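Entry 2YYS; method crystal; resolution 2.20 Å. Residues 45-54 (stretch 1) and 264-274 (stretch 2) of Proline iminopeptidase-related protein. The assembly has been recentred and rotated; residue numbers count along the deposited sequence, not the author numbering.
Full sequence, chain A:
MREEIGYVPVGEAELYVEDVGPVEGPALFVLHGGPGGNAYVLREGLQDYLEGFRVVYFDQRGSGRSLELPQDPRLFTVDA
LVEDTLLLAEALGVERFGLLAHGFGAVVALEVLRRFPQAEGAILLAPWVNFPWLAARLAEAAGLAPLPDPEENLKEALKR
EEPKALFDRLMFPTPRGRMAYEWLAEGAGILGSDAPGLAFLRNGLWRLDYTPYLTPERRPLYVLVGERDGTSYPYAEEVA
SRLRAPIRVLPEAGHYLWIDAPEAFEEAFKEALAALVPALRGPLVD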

# COMPACT_ATOMS: atom_id res chain seq x y z
N GLY A 45 -2.97 11.80 4.53
CA GLY A 45 -3.99 11.10 5.28
C GLY A 45 -3.57 10.52 6.62
O GLY A 45 -4.39 10.41 7.54
N LEU A 46 -2.30 10.15 6.77
CA LEU A 46 -1.85 9.44 7.96
C LEU A 46 -1.11 10.31 8.97
O LEU A 46 -1.18 10.03 10.17
N GLN A 47 -0.41 11.34 8.49
CA GLN A 47 0.60 12.04 9.30
C GLN A 47 0.05 12.63 10.61
O GLN A 47 0.76 12.67 11.60
N ASP A 48 -1.21 13.07 10.62
CA ASP A 48 -1.83 13.65 11.82
C ASP A 48 -1.89 12.67 13.00
O ASP A 48 -1.97 13.10 14.16
N TYR A 49 -1.88 11.38 12.71
CA TYR A 49 -1.95 10.34 13.74
C TYR A 49 -0.59 9.80 14.16
O TYR A 49 -0.51 8.96 15.04
N LEU A 50 0.49 10.32 13.57
CA LEU A 50 1.81 9.70 13.67
C LEU A 50 2.88 10.57 14.33
O LEU A 50 4.08 10.35 14.14
N GLU A 51 2.47 11.57 15.10
CA GLU A 51 3.44 12.40 15.80
C GLU A 51 4.08 11.54 16.89
O GLU A 51 3.43 10.66 17.45
N GLY A 52 5.37 11.73 17.14
CA GLY A 52 6.06 10.81 18.03
C GLY A 52 6.41 9.45 17.43
O GLY A 52 6.87 8.55 18.14
N PHE A 53 6.17 9.26 16.14
CA PHE A 53 6.88 8.22 15.40
C PHE A 53 7.89 8.91 14.50
O PHE A 53 7.70 10.04 14.10
N ARG A 54 8.97 8.21 14.20
CA ARG A 54 9.80 8.56 13.07
C ARG A 54 9.21 7.84 11.87
O ARG A 54 9.22 6.61 11.81
N ALA A 264 -14.23 7.52 11.72
CA ALA A 264 -14.13 6.08 11.92
C ALA A 264 -12.68 5.63 11.71
O ALA A 264 -12.21 4.76 12.42
N PHE A 265 -11.97 6.27 10.77
CA PHE A 265 -10.60 5.89 10.46
C PHE A 265 -9.69 6.23 11.62
O PHE A 265 -8.84 5.43 12.01
N GLU A 266 -9.86 7.43 12.17
CA GLU A 266 -9.05 7.89 13.28
C GLU A 266 -9.13 6.90 14.43
O GLU A 266 -8.12 6.53 15.01
N GLU A 267 -10.35 6.49 14.76
CA GLU A 267 -10.57 5.53 15.83
C GLU A 267 -9.89 4.18 15.53
O GLU A 267 -9.17 3.64 16.37
N ALA A 268 -10.09 3.64 14.33
CA ALA A 268 -9.53 2.34 13.98
C ALA A 268 -8.01 2.40 13.86
O ALA A 268 -7.32 1.49 14.27
N PHE A 269 -7.49 3.49 13.30
CA PHE A 269 -6.06 3.61 13.07
C PHE A 269 -5.31 3.76 14.39
O PHE A 269 -4.27 3.12 14.59
N LYS A 270 -5.86 4.57 15.30
CA LYS A 270 -5.28 4.75 16.63
C LYS A 270 -5.26 3.45 17.41
O LYS A 270 -4.31 3.16 18.12
N GLU A 271 -6.32 2.66 17.28
CA GLU A 271 -6.36 1.34 17.90
C GLU A 271 -5.25 0.45 17.30
O GLU A 271 -4.52 -0.21 18.04
N ALA A 272 -5.12 0.45 15.97
CA ALA A 272 -4.09 -0.35 15.29
C ALA A 272 -2.67 0.04 15.73
O ALA A 272 -1.84 -0.83 15.99
N LEU A 273 -2.40 1.34 15.82
CA LEU A 273 -1.09 1.82 16.24
C LEU A 273 -0.77 1.39 17.67
O LEU A 273 0.34 0.96 17.94
N ALA A 274 -1.73 1.53 18.57
CA ALA A 274 -1.56 1.12 19.97
C ALA A 274 -1.27 -0.37 20.08
O ALA A 274 -0.46 -0.78 20.91

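The contact between residues 45-54 and the helix 264-274 is a small apolar packing, burying 439 Å² summed over both sides, with no hydrogen bond crossing between the stretches. The helix presents one stripe to its partner: Phe-265, Phe-269 and Leu-273 lie four residues apart, so successive turns bring them to the same side, and all three direct CA-to-CB toward stretch 1. Its regular i to i+4 hydrogen bonding, as in Phe-269 N to Phe-265 O at 2.7 Å and Leu-273 N to Phe-269 O at 2.9 Å, fixes that spacing.

From the other side, Tyr-49 makes the largest contribution, with 116 Å² covered. Its CA-to-CB bond points toward the helix, and chi1 of -49° (m) lays the ring along the helix, beside Phe-265 and Glu-266. CE2 lies 4.0 Å from CD2 of Phe-265, near the plane of the phenylalanine ring and at its edge, while CE1 approaches CG of Glu-266 at 3.6 Å, so the aliphatic part of an acidic side chain also packs on the tyrosine. Nearer the backbone, Tyr-49 CB meets the edge of the Phe-269 ring at CD2 (3.7 Å), and Tyr-49 O lies 3.6 Å from Leu-273 CD1, a van der Waals contact since a methyl carbon offers no conventional donor.

Leu-46 and Leu-50 start sideways, but both adopt the mt rotamer and their ends come nearer the helix. CD2 of Leu-46 is 3.5 Å from CZ of Phe-265 and sits over one face of the Phe-269 ring, 4.0 Å from its CZ. Both phenylalanines are t at chi1 (179° and -166°), and in these rotamers both rings reach this methyl. Leu-50 CD2 bridges the next step, 3.9 Å from Phe-269 CE2 and 3.7 Å from Leu-273 CD2.

A type II turn from Leu-50 to Phe-53, closed by Phe-53 N to Leu-50 O at 3.1 Å, separates Leu-50 from the last contact. Gly-52 occupies the turn at phi/psi 76/6, where a CB would jam against the preceding carbonyl O. Beyond it, Phe-53 (chi1 -76°, m) points toward the helix, and its CE2 reaches CD2 of Leu-273 (m, t) at 4.1 Å.

Charge stays at the margin. Lys-270 NZ forms a salt bridge with Glu-266 OE2 at 3.6 Å within the helix, one turn apart, and the closest approach of the lysine side chain to stretch 1 is Lys-270 CG to Tyr-49 CD1, 4.7 Å. No water or bound group is modelled within these two stretches.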

# COMPACT_ATOMS: atom_id res chain seq x y z
CB LEU A 46 -0.96 8.25 7.57
CG LEU A 46 -1.60 7.22 6.63
CD1 LEU A 46 -0.64 6.08 6.36
CD2 LEU A 46 -2.91 6.66 7.18
CB GLN A 47 1.34 13.13 8.49
CG GLN A 47 0.46 14.35 8.12
CD GLN A 47 1.13 15.37 7.16
OE1 GLN A 47 2.36 15.41 7.02
NE2 GLN A 47 0.31 16.20 6.52
CB ASP A 48 -3.26 14.12 11.53
CG ASP A 48 -3.32 15.34 10.63
OD1 ASP A 48 -2.33 16.10 10.52
OD2 ASP A 48 -4.35 15.60 9.99
CB TYR A 49 -2.85 9.21 13.25
CG TYR A 49 -4.16 9.74 12.71
CD1 TYR A 49 -5.06 10.41 13.54
CD2 TYR A 49 -4.49 9.61 11.36
CE1 TYR A 49 -6.26 10.92 13.05
CE2 TYR A 49 -5.70 10.12 10.86
CZ TYR A 49 -6.58 10.76 11.71
OH TYR A 49 -7.77 11.26 11.22
CB LEU A 50 2.27 9.26 12.27
CG LEU A 50 1.44 8.17 11.60
CD1 LEU A 50 2.04 7.82 10.24
CD2 LEU A 50 1.30 6.91 12.45
CB GLU A 51 2.79 13.67 16.35
CG GLU A 51 2.55 14.71 15.25
CD GLU A 51 1.66 15.87 15.69
OE1 GLU A 51 1.55 16.12 16.91
OE2 GLU A 51 1.06 16.53 14.80
CB PHE A 53 5.93 7.38 14.55
CG PHE A 53 5.11 6.39 15.32
CD1 PHE A 53 5.60 5.12 15.61
CD2 PHE A 53 3.82 6.72 15.74
CE1 PHE A 53 4.82 4.20 16.29
CE2 PHE A 53 3.05 5.81 16.43
CZ PHE A 53 3.54 4.54 16.71
CB ARG A 54 11.23 8.10 13.30
CG ARG A 54 12.17 8.45 12.17
CD ARG A 54 13.56 8.00 12.42
NE ARG A 54 14.46 8.35 11.34
CZ ARG A 54 15.73 8.00 11.29
NH1 ARG A 54 16.27 7.29 12.27
NH2 ARG A 54 16.47 8.37 10.27
CB ALA A 264 -15.07 5.34 10.99
CB PHE A 265 -10.08 6.55 9.19
CG PHE A 265 -8.66 6.17 8.88
CD1 PHE A 265 -8.38 4.99 8.21
CD2 PHE A 265 -7.60 6.96 9.30
CE1 PHE A 265 -7.08 4.63 7.94
CE2 PHE A 265 -6.29 6.61 9.03
CZ PHE A 265 -6.03 5.44 8.35
CB GLU A 266 -9.52 9.26 13.75
CG GLU A 266 -8.97 9.65 15.12
CD GLU A 266 -9.20 11.11 15.48
OE1 GLU A 266 -10.21 11.68 15.04
OE2 GLU A 266 -8.37 11.67 16.20
CB GLU A 267 -12.08 5.34 16.06
CG GLU A 267 -12.49 4.16 16.93
CD GLU A 267 -14.01 4.05 17.09
OE1 GLU A 267 -14.74 3.93 16.07
OE2 GLU A 267 -14.47 4.09 18.25
CB ALA A 268 -10.14 1.82 12.69
CB PHE A 269 -5.75 4.77 12.12
CG PHE A 269 -4.35 4.77 11.57
CD1 PHE A 269 -3.82 3.64 10.97
CD2 PHE A 269 -3.57 5.91 11.64
CE1 PHE A 269 -2.54 3.65 10.45
CE2 PHE A 269 -2.28 5.92 11.13
CZ PHE A 269 -1.77 4.79 10.53
CB LYS A 270 -6.03 5.83 17.42
CG LYS A 270 -5.66 7.27 17.02
CD LYS A 270 -6.44 8.29 17.86
CE LYS A 270 -5.57 9.47 18.28
NZ LYS A 270 -6.40 10.53 18.94
CB GLU A 271 -7.75 0.72 17.71
CG GLU A 271 -7.87 -0.74 18.13
CD GLU A 271 -9.27 -1.32 17.91
OE1 GLU A 271 -9.88 -1.07 16.84
OE2 GLU A 271 -9.75 -2.03 18.82
CB ALA A 272 -4.22 -0.21 13.77
CB LEU A 273 -1.01 3.34 16.17
CG LEU A 273 -0.99 3.95 14.77
CD1 LEU A 273 -1.28 5.43 14.89
CD2 LEU A 273 0.36 3.71 14.07
CB ALA A 274 -2.81 1.49 20.80